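Local coordinates for protein Sodium/sialic acid symporter SiaT (Proteus mirabilis, PDB 5NV9) that carries the sialic acid N-acetylneuraminic acid into the cell, using the sodium gradient across the inner membrane as its driving force, at residues A[188-193]-A[282-287]; A[358-361]-A[367-370]; A[142-147]-A[156-161]. All blocks are in the same frame, centred on the assembly; numbering follows the deposited sequence.

Contact 1: residues A[188-193]-A[282-287]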
ATOM      1  N   LEU A 188      -1.171   6.308  15.013  1.00 22.77           N
ATOM      2  CA  LEU A 188      -0.382   7.532  15.072  1.00 24.23           C
ATOM      3  C   LEU A 188      -0.585   8.420  13.844  1.00 22.01           C
ATOM      4  O   LEU A 188      -0.748   9.592  13.972  1.00 24.65           O
ATOM      5  CB  LEU A 188       1.134   7.167  15.257  1.00 25.14           C
ATOM      6  CG  LEU A 188       2.106   8.341  15.318  1.00 27.03           C
ATOM      7  CD1 LEU A 188       1.735   9.257  16.504  1.00 28.47           C
ATOM      8  CD2 LEU A 188       3.559   7.886  15.475  1.00 27.58           C
ATOM      9  N   LEU A 189      -0.555   7.855  12.638  1.00 21.97           N
ATOM     10  CA  LEU A 189      -0.792   8.636  11.454  1.00 20.87           C
ATOM     11  C   LEU A 189      -2.234   9.131  11.407  1.00 21.16           C
ATOM     12  O   LEU A 189      -2.475  10.227  10.928  1.00 21.60           O
ATOM     13  CB  LEU A 189      -0.384   7.880  10.175  1.00 20.66           C
ATOM     14  CG  LEU A 189      -1.253   6.709   9.750  1.00 19.87           C
ATOM     15  CD1 LEU A 189      -2.507   7.244   8.994  1.00 21.92           C
ATOM     16  CD2 LEU A 189      -0.525   5.710   8.914  1.00 20.70           C
ATOM     17  N   SER A 190      -3.179   8.343  11.911  1.00 21.43           N
ATOM     18  CA  SER A 190      -4.621   8.735  11.952  1.00 21.80           C
ATOM     19  C   SER A 190      -4.859   9.917  12.882  1.00 25.11           C
ATOM     20  O   SER A 190      -5.437  10.911  12.492  1.00 26.19           O
ATOM     21  CB  SER A 190      -5.481   7.542  12.364  1.00 22.19           C
ATOM     22  OG  SER A 190      -5.483   6.520  11.375  1.00 22.50           O
ATOM     23  N   GLY A 191      -4.352   9.854  14.102  1.00 26.18           N
ATOM     24  CA  GLY A 191      -4.530  10.989  15.023  1.00 26.43           C
ATOM     25  C   GLY A 191      -3.742  12.161  14.526  1.00 27.24           C
ATOM     26  O   GLY A 191      -4.168  13.321  14.667  1.00 25.67           O
ATOM     27  N   GLY A 192      -2.568  11.878  13.957  1.00 25.09           N
ATOM     28  CA  GLY A 192      -1.750  12.926  13.429  1.00 23.35           C
ATOM     29  C   GLY A 192      -2.485  13.727  12.345  1.00 23.78           C
ATOM     30  O   GLY A 192      -2.424  14.967  12.296  1.00 21.49           O
ATOM     31  N   ALA A 193      -3.203  13.029  11.483  1.00 23.02           N
ATOM     32  CA  ALA A 193      -3.894  13.720  10.430  1.00 24.59           C
ATOM     33  C   ALA A 193      -5.019  14.562  11.038  1.00 22.40           C
ATOM     34  O   ALA A 193      -5.266  15.682  10.605  1.00 23.14           O
ATOM     35  CB  ALA A 193      -4.424  12.750   9.404  1.00 23.09           C
ATOM     36  N   ALA A 282     -13.224   4.693   6.041  1.00 23.27           N
ATOM     37  CA  ALA A 282     -14.371   5.578   5.952  1.00 24.70           C
ATOM     38  C   ALA A 282     -14.151   6.941   6.667  1.00 25.48           C
ATOM     39  O   ALA A 282     -14.833   7.910   6.356  1.00 28.85           O
ATOM     40  CB  ALA A 282     -15.612   4.882   6.519  1.00 25.24           C
ATOM     41  N   ILE A 283     -13.203   7.035   7.584  1.00 26.43           N
ATOM     42  CA  ILE A 283     -13.079   8.217   8.442  1.00 30.07           C
ATOM     43  C   ILE A 283     -11.770   8.940   8.224  1.00 28.55           C
ATOM     44  O   ILE A 283     -11.749  10.129   7.889  1.00 34.16           O
ATOM     45  CB  ILE A 283     -13.203   7.847   9.921  1.00 33.31           C
ATOM     46  CG1 ILE A 283     -14.557   7.270  10.182  1.00 36.01           C
ATOM     47  CG2 ILE A 283     -13.000   9.076  10.795  1.00 39.14           C
ATOM     48  CD1 ILE A 283     -15.703   8.099   9.670  1.00 38.78           C
ATOM     49  N   ILE A 284     -10.670   8.220   8.288  1.00 26.67           N
ATOM     50  CA  ILE A 284      -9.345   8.880   8.195  1.00 24.88           C
ATOM     51  C   ILE A 284      -8.939   9.632   6.886  1.00 23.82           C
ATOM     52  O   ILE A 284      -8.521  10.777   6.985  1.00 19.19           O
ATOM     53  CB  ILE A 284      -8.258   7.962   8.787  1.00 25.68           C
ATOM     54  CG1 ILE A 284      -8.577   7.707  10.287  1.00 27.64           C
ATOM     55  CG2 ILE A 284      -6.853   8.536   8.662  1.00 25.68           C
ATOM     56  CD1 ILE A 284      -8.735   8.931  11.203  1.00 28.57           C
ATOM     57  N   PRO A 285      -9.009   8.991   5.664  1.00 26.38           N
ATOM     58  CA  PRO A 285      -8.701   9.644   4.386  1.00 24.40           C
ATOM     59  C   PRO A 285      -9.382  10.966   4.181  1.00 24.24           C
ATOM     60  O   PRO A 285      -8.783  11.879   3.590  1.00 23.87           O
ATOM     61  CB  PRO A 285      -9.207   8.624   3.343  1.00 24.29           C
ATOM     62  CG  PRO A 285      -8.851   7.347   4.028  1.00 26.29           C
ATOM     63  CD  PRO A 285      -9.262   7.568   5.454  1.00 25.82           C
ATOM     64  N   ILE A 286     -10.629  11.086   4.626  1.00 22.52           N
ATOM     65  CA  ILE A 286     -11.318  12.349   4.562  1.00 26.41           C
ATOM     66  C   ILE A 286     -10.439  13.464   5.165  1.00 26.99           C
ATOM     67  O   ILE A 286     -10.415  14.591   4.652  1.00 23.95           O
ATOM     68  CB  ILE A 286     -12.610  12.363   5.383  1.00 31.17           C
ATOM     69  CG1 ILE A 286     -13.643  11.411   4.840  1.00 38.30           C
ATOM     70  CG2 ILE A 286     -13.233  13.750   5.350  1.00 32.48           C
ATOM     71  CD1 ILE A 286     -14.865  11.307   5.752  1.00 42.07           C
ATOM     72  N   PHE A 287      -9.730  13.163   6.253  1.00 23.75           N
ATOM     73  CA  PHE A 287      -8.866  14.193   6.887  1.00 23.56           C
ATOM     74  C   PHE A 287      -7.699  14.607   6.000  1.00 23.82           C
ATOM     75  O   PHE A 287      -7.329  15.797   6.033  1.00 22.03           O
ATOM     76  CB  PHE A 287      -8.397  13.825   8.288  1.00 23.74           C
ATOM     77  CG  PHE A 287      -9.466  13.945   9.307  1.00 24.16           C
ATOM     78  CD1 PHE A 287     -10.368  12.904   9.516  1.00 25.72           C
ATOM     79  CD2 PHE A 287      -9.600  15.102  10.052  1.00 25.85           C
ATOM     80  CE1 PHE A 287     -11.389  13.022  10.449  1.00 27.66           C
ATOM     81  CE2 PHE A 287     -10.631  15.224  10.966  1.00 27.22           C
ATOM     82  CZ  PHE A 287     -11.529  14.187  11.167  1.00 25.85           C
TER
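Ser190 and Ile284 meet where helix 155-203 packs against helix 267-301. The serine sits against the fork of the isoleucine, where CG1 and CG2 part. Ser190 OG lies 3.5 Å from Ile284 CG1 and 3.6 Å from Ile284 CG2, close to both branches. Ser190 CB lies alongside the longer branch, 3.7 Å from Ile284 CD1. The isoleucine reaches this place with CG2 anti to the backbone N and CG1 beside it (chi1 -61°). This is van der Waals packing, and no hydrogen bond crosses the contact. The buried hydroxyl of Ser190 is instead bonded to Gly186 O in its own helix, so a polar group can rest against an aliphatic one.

One turn on, Ala193 CB faces Phe287 CB at 4.3 Å. The end of the phenylalanine then leads away from the other helix. Its ring lies obliquely to Ala193 O, and Ile284 O sits at the ring edge, in plane.

Helix 267-301 is kinked here. The backbone N atoms of Pro285 and Ile286 have no bond to the preceding turn. Both Ser190 and Ile284 also touch Phe55, a residue of the sialic acid pocket. The side chain of Ile284 is about 5 Å from that of Leu59, a sodium-site and sugar-pocket residue. The arrangement is close-packed transmembrane helices, with small residues on one side, lying beside the substrate site of a LeuT-fold symporter.

Contact 2: residues A[358-361]-A[367-370]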
ATOM      1  N   ASP A 358       6.780 -19.656  -2.639  1.00 24.88           N
ATOM      2  CA  ASP A 358       6.635 -19.746  -4.086  1.00 21.45           C
ATOM      3  C   ASP A 358       7.966 -20.048  -4.776  1.00 24.14           C
ATOM      4  O   ASP A 358       7.968 -20.601  -5.869  1.00 23.25           O
ATOM      5  CB  ASP A 358       6.065 -18.466  -4.710  1.00 22.31           C
ATOM      6  CG  ASP A 358       4.704 -18.080  -4.131  1.00 22.41           C
ATOM      7  OD1 ASP A 358       3.919 -18.995  -3.878  1.00 21.28           O
ATOM      8  OD2 ASP A 358       4.436 -16.878  -3.900  1.00 22.81           O
ATOM      9  N   ILE A 359       9.087 -19.693  -4.152  1.00 23.77           N
ATOM     10  CA  ILE A 359      10.384 -19.900  -4.769  1.00 23.90           C
ATOM     11  C   ILE A 359      11.144 -21.041  -4.050  1.00 26.00           C
ATOM     12  O   ILE A 359      11.348 -22.156  -4.613  1.00 24.74           O
ATOM     13  CB  ILE A 359      11.168 -18.590  -4.848  1.00 23.64           C
ATOM     14  CG1 ILE A 359      10.356 -17.488  -5.564  1.00 25.06           C
ATOM     15  CG2 ILE A 359      12.483 -18.769  -5.587  1.00 24.16           C
ATOM     16  CD1 ILE A 359       9.936 -17.808  -6.972  1.00 23.69           C
ATOM     17  N   TYR A 360      11.505 -20.797  -2.803  1.00 22.90           N
ATOM     18  CA  TYR A 360      12.337 -21.690  -2.048  1.00 24.44           C
ATOM     19  C   TYR A 360      11.685 -23.038  -1.722  1.00 22.57           C
ATOM     20  O   TYR A 360      12.266 -24.086  -1.917  1.00 24.29           O
ATOM     21  CB  TYR A 360      12.773 -20.983  -0.740  1.00 26.36           C
ATOM     22  CG  TYR A 360      13.657 -21.805   0.160  1.00 27.11           C
ATOM     23  CD1 TYR A 360      14.896 -22.266  -0.275  1.00 29.58           C
ATOM     24  CD2 TYR A 360      13.267 -22.092   1.491  1.00 29.19           C
ATOM     25  CE1 TYR A 360      15.721 -23.029   0.575  1.00 29.80           C
ATOM     26  CE2 TYR A 360      14.063 -22.868   2.329  1.00 29.22           C
ATOM     27  CZ  TYR A 360      15.301 -23.304   1.882  1.00 32.25           C
ATOM     28  OH  TYR A 360      16.094 -24.069   2.726  1.00 31.76           O
ATOM     29  N   THR A 361      10.474 -23.031  -1.225  1.00 24.68           N
ATOM     30  CA  THR A 361       9.825 -24.272  -0.891  1.00 25.56           C
ATOM     31  C   THR A 361       9.347 -24.952  -2.195  1.00 28.59           C
ATOM     32  O   THR A 361       9.625 -26.128  -2.451  1.00 29.79           O
ATOM     33  CB  THR A 361       8.700 -24.029   0.130  1.00 26.92           C
ATOM     34  OG1 THR A 361       9.247 -23.422   1.311  1.00 25.91           O
ATOM     35  CG2 THR A 361       8.040 -25.305   0.506  1.00 29.63           C
ATOM     36  N   SER A 367      11.688 -30.907   0.563  1.00 41.40           N
ATOM     37  CA  SER A 367      11.121 -29.826   1.320  1.00 46.14           C
ATOM     38  C   SER A 367      12.101 -29.461   2.399  1.00 45.68           C
ATOM     39  O   SER A 367      12.573 -30.344   3.117  1.00 45.71           O
ATOM     40  CB  SER A 367       9.807 -30.228   1.975  1.00 52.71           C
ATOM     41  OG  SER A 367       9.299 -29.112   2.702  1.00 57.26           O
ATOM     42  N   PRO A 368      12.436 -28.168   2.495  1.00 42.80           N
ATOM     43  CA  PRO A 368      13.269 -27.663   3.556  1.00 40.03           C
ATOM     44  C   PRO A 368      12.673 -27.947   4.915  1.00 37.69           C
ATOM     45  O   PRO A 368      11.470 -27.946   5.078  1.00 30.97           O
ATOM     46  CB  PRO A 368      13.264 -26.154   3.316  1.00 41.30           C
ATOM     47  CG  PRO A 368      13.120 -26.025   1.841  1.00 45.00           C
ATOM     48  CD  PRO A 368      12.165 -27.129   1.479  1.00 46.03           C
ATOM     49  N   SER A 369      13.555 -28.159   5.881  1.00 39.46           N
ATOM     50  CA  SER A 369      13.196 -28.347   7.262  1.00 44.46           C
ATOM     51  C   SER A 369      12.651 -27.056   7.817  1.00 46.77           C
ATOM     52  O   SER A 369      12.836 -25.998   7.221  1.00 42.05           O
ATOM     53  CB  SER A 369      14.446 -28.724   8.060  1.00 48.68           C
ATOM     54  OG  SER A 369      15.368 -27.642   8.059  1.00 47.13           O
ATOM     55  N   PRO A 370      11.995 -27.130   8.982  1.00 53.27           N
ATOM     56  CA  PRO A 370      11.532 -25.899   9.642  1.00 50.59           C
ATOM     57  C   PRO A 370      12.647 -24.854   9.867  1.00 51.99           C
ATOM     58  O   PRO A 370      12.468 -23.660   9.567  1.00 43.71           O
ATOM     59  CB  PRO A 370      10.973 -26.426  10.980  1.00 54.42           C
ATOM     60  CG  PRO A 370      10.508 -27.822  10.661  1.00 50.10           C
ATOM     61  CD  PRO A 370      11.511 -28.354   9.673  1.00 50.77           C
TER
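Pro368 lies against Tyr360 and Thr361 where the chain turns back after helix 328-361. It has the largest buried surface of the three. Its ring meets the outer part of the tyrosine side chain. Pro368 CG is 3.3 Å from Tyr360 CE2 and 3.5 Å from Tyr360 CZ. Pro368 CB is 3.6 Å from Tyr360 OH, so the touch extends to the phenolic oxygen. The proline CG approaches the tyrosine ring obliquely. The two side chains run past each other in opposite directions.

Tyr360 CB does not point at the loop. Its CG is anti to the backbone N (chi1 180°), and this carries the ring out from the helix to the proline. Gln372 and Val376 of helix 370-398 also touch the tyrosine.

Thr361 joins in through its backbone. Its CA is 4.4 Å from Pro368 CD. Its OG1 is bonded to Asn356 O, which ties the hydroxyl to its own helix, and its side chain touches Lys373, as does Pro368.

The helix ends here in a wider pi-type turn. A few residues later, Ser369 takes the N-cap position of helix 370-398, and its own N is bonded to Gln372 OE1. The proline is thus the last residue before that cap in a short cytoplasmic connection.

No hydrogen bond links the two segments. The contact rests on van der Waals packing at the protein surface, mostly carbon on carbon, so the fit of the proline beside the tyrosine probably depends on shape rather than on directional bonds.

Contact 3: residues A[142-147]-A[156-161]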
ATOM      1  N   LEU A 142       9.907   9.402  -1.545  1.00 29.12           N
ATOM      2  CA  LEU A 142       8.965  10.470  -1.257  1.00 32.43           C
ATOM      3  C   LEU A 142       9.113  11.036   0.168  1.00 31.95           C
ATOM      4  O   LEU A 142       9.036  12.224   0.349  1.00 29.06           O
ATOM      5  CB  LEU A 142       7.518  10.039  -1.367  1.00 32.44           C
ATOM      6  CG  LEU A 142       6.962   9.482  -2.643  1.00 41.74           C
ATOM      7  CD1 LEU A 142       5.445   9.396  -2.443  1.00 44.64           C
ATOM      8  CD2 LEU A 142       7.332  10.342  -3.835  1.00 45.01           C
ATOM      9  N   THR A 143       9.307  10.165   1.155  1.00 27.24           N
ATOM     10  CA  THR A 143       9.447  10.577   2.534  1.00 27.54           C
ATOM     11  C   THR A 143      10.661  11.492   2.666  1.00 25.00           C
ATOM     12  O   THR A 143      10.597  12.532   3.327  1.00 23.73           O
ATOM     13  CB  THR A 143       9.562   9.318   3.447  1.00 27.55           C
ATOM     14  OG1 THR A 143       8.501   8.414   3.139  1.00 26.59           O
ATOM     15  CG2 THR A 143       9.552   9.626   4.920  1.00 28.13           C
ATOM     16  N   VAL A 144      11.771  11.076   2.067  1.00 26.06           N
ATOM     17  CA  VAL A 144      12.974  11.883   2.007  1.00 29.60           C
ATOM     18  C   VAL A 144      12.729  13.229   1.273  1.00 32.85           C
ATOM     19  O   VAL A 144      13.135  14.284   1.755  1.00 29.12           O
ATOM     20  CB  VAL A 144      14.162  11.125   1.345  1.00 28.30           C
ATOM     21  CG1 VAL A 144      15.331  12.081   1.093  1.00 29.83           C
ATOM     22  CG2 VAL A 144      14.625   9.970   2.217  1.00 26.74           C
ATOM     23  N   LEU A 145      12.056  13.188   0.133  1.00 34.57           N
ATOM     24  CA  LEU A 145      11.744  14.414  -0.594  1.00 39.30           C
ATOM     25  C   LEU A 145      10.961  15.342   0.291  1.00 39.79           C
ATOM     26  O   LEU A 145      11.222  16.527   0.308  1.00 41.18           O
ATOM     27  CB  LEU A 145      10.938  14.171  -1.862  1.00 41.09           C
ATOM     28  CG  LEU A 145      11.724  13.989  -3.152  1.00 43.56           C
ATOM     29  CD1 LEU A 145      10.798  13.528  -4.263  1.00 44.91           C
ATOM     30  CD2 LEU A 145      12.392  15.299  -3.521  1.00 45.35           C
ATOM     31  N   ALA A 146      10.020  14.802   1.045  1.00 35.84           N
ATOM     32  CA  ALA A 146       9.203  15.635   1.903  1.00 34.74           C
ATOM     33  C   ALA A 146       9.940  16.319   3.073  1.00 36.94           C
ATOM     34  O   ALA A 146       9.641  17.467   3.407  1.00 37.75           O
ATOM     35  CB  ALA A 146       8.066  14.806   2.452  1.00 35.16           C
ATOM     36  N   LEU A 147      10.839  15.579   3.724  1.00 33.72           N
ATOM     37  CA  LEU A 147      11.396  15.946   5.001  1.00 36.36           C
ATOM     38  C   LEU A 147      12.760  16.567   4.896  1.00 38.14           C
ATOM     39  O   LEU A 147      13.207  17.219   5.819  1.00 35.85           O
ATOM     40  CB  LEU A 147      11.556  14.711   5.868  1.00 37.83           C
ATOM     41  CG  LEU A 147      10.262  14.038   6.297  1.00 40.52           C
ATOM     42  CD1 LEU A 147      10.625  13.015   7.344  1.00 43.34           C
ATOM     43  CD2 LEU A 147       9.234  15.021   6.848  1.00 44.17           C
ATOM     44  N   VAL A 156      21.057  10.472   3.142  1.00 34.96           N
ATOM     45  CA  VAL A 156      21.427   9.098   3.495  1.00 31.65           C
ATOM     46  C   VAL A 156      21.210   8.723   4.950  1.00 29.13           C
ATOM     47  O   VAL A 156      20.817   7.606   5.239  1.00 28.40           O
ATOM     48  CB  VAL A 156      22.854   8.792   3.031  1.00 34.56           C
ATOM     49  CG1 VAL A 156      23.333   7.455   3.591  1.00 35.40           C
ATOM     50  CG2 VAL A 156      22.894   8.848   1.498  1.00 34.55           C
ATOM     51  N   VAL A 157      21.427   9.661   5.869  1.00 31.24           N
ATOM     52  CA  VAL A 157      21.120   9.444   7.258  1.00 29.17           C
ATOM     53  C   VAL A 157      19.596   9.273   7.440  1.00 29.09           C
ATOM     54  O   VAL A 157      19.105   8.397   8.169  1.00 23.07           O
ATOM     55  CB  VAL A 157      21.612  10.625   8.101  1.00 32.13           C
ATOM     56  CG1 VAL A 157      21.145  10.463   9.543  1.00 32.64           C
ATOM     57  CG2 VAL A 157      23.129  10.760   8.004  1.00 31.92           C
ATOM     58  N   LEU A 158      18.863  10.090   6.725  1.00 27.89           N
ATOM     59  CA  LEU A 158      17.431   9.994   6.718  1.00 31.40           C
ATOM     60  C   LEU A 158      16.977   8.603   6.212  1.00 32.18           C
ATOM     61  O   LEU A 158      16.031   7.987   6.745  1.00 26.07           O
ATOM     62  CB  LEU A 158      16.880  11.130   5.877  1.00 31.70           C
ATOM     63  CG  LEU A 158      15.585  11.868   6.164  1.00 34.94           C
ATOM     64  CD1 LEU A 158      15.407  12.280   7.627  1.00 35.49           C
ATOM     65  CD2 LEU A 158      15.564  13.129   5.309  1.00 34.69           C
ATOM     66  N   ILE A 159      17.672   8.086   5.207  1.00 29.16           N
ATOM     67  CA  ILE A 159      17.370   6.757   4.716  1.00 30.39           C
ATOM     68  C   ILE A 159      17.719   5.689   5.743  1.00 28.48           C
ATOM     69  O   ILE A 159      17.024   4.660   5.814  1.00 27.89           O
ATOM     70  CB  ILE A 159      18.077   6.504   3.376  1.00 29.29           C
ATOM     71  CG1 ILE A 159      17.454   7.407   2.335  1.00 33.51           C
ATOM     72  CG2 ILE A 159      17.979   5.062   2.971  1.00 30.80           C
ATOM     73  CD1 ILE A 159      18.171   7.456   1.004  1.00 36.32           C
ATOM     74  N   VAL A 160      18.791   5.920   6.529  1.00 28.35           N
ATOM     75  CA  VAL A 160      19.164   5.011   7.604  1.00 27.38           C
ATOM     76  C   VAL A 160      18.022   4.976   8.615  1.00 26.99           C
ATOM     77  O   VAL A 160      17.631   3.910   9.060  1.00 25.98           O
ATOM     78  CB  VAL A 160      20.421   5.432   8.338  1.00 25.71           C
ATOM     79  CG1 VAL A 160      20.541   4.627   9.601  1.00 27.20           C
ATOM     80  CG2 VAL A 160      21.648   5.184   7.488  1.00 29.88           C
ATOM     81  N   LEU A 161      17.549   6.158   9.004  1.00 27.22           N
ATOM     82  CA  LEU A 161      16.412   6.297   9.927  1.00 29.40           C
ATOM     83  C   LEU A 161      15.065   5.762   9.396  1.00 26.89           C
ATOM     84  O   LEU A 161      14.298   5.108  10.133  1.00 26.97           O
ATOM     85  CB  LEU A 161      16.249   7.755  10.329  1.00 29.54           C
ATOM     86  CG  LEU A 161      17.394   8.389  11.137  1.00 28.75           C
ATOM     87  CD1 LEU A 161      16.933   9.745  11.534  1.00 29.12           C
ATOM     88  CD2 LEU A 161      17.730   7.593  12.382  1.00 30.55           C
TER
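Val144 of helix 118-151 packs between Leu158 and Ile159 of helix 155-203, at the periplasmic end of two consecutive transmembrane helices of the LeuT fold. The short connection between them lets the chain double back, and the two segments cross at 126°. Their axes come no closer than 10.2 Å, a spacing filled by branched side chains.

The CB of Val144 points toward the other helix, and its two methyls then part. CG1, anti to the backbone N (chi1 171°), goes to Leu158, where CD2 lies 4.4 Å from it. CG2, beside the backbone N, goes to Ile159, and the two side chains cross obliquely. The valine therefore straddles two neighbouring residues of the facing helix. Beyond these segments, Val144 also touches Val396 of helix 370-398 and Ile162.

Leu158 has the most buried surface here. Its first torsion (chi1 -145°) lies well off a staggered position. Its CD2 serves both residues of the opposite helix, because Leu147 CB is 4.3 Å from it. The side chain of Leu147 also touches Ile333 and Phe337 of helix 328-361, the helix that carries sodium ligands.

All four touching residues are buried and apolar, and no hydrogen bond crosses. The closest approach is between Val144 CG2 and Ile159 CG1, at 3.8 Å.

Contacts 1 and 3 share helix 155-203. Their centres are 22 Å apart and their nearest atoms about 11 Å apart, so they do not touch. Contact 1 lies nearer the transport sites: Ile284 is about 7 Å from the sialic acid and Ser190 about 10 Å from a sodium ion, side chain to ligand. In contact 3, the side chain of Leu147 is about 14 Å from a sodium ion. Contact 2 is remote and cytoplasmic, its centre 40 Å from that of contact 1 and 35 Å from that of contact 3. Helix 328-361, which carries sodium ligands such as Ser342, runs past all three regions: Leu189 of segment 188-193 and Leu147 of contact 3 touch it, and its end forms part of contact 2.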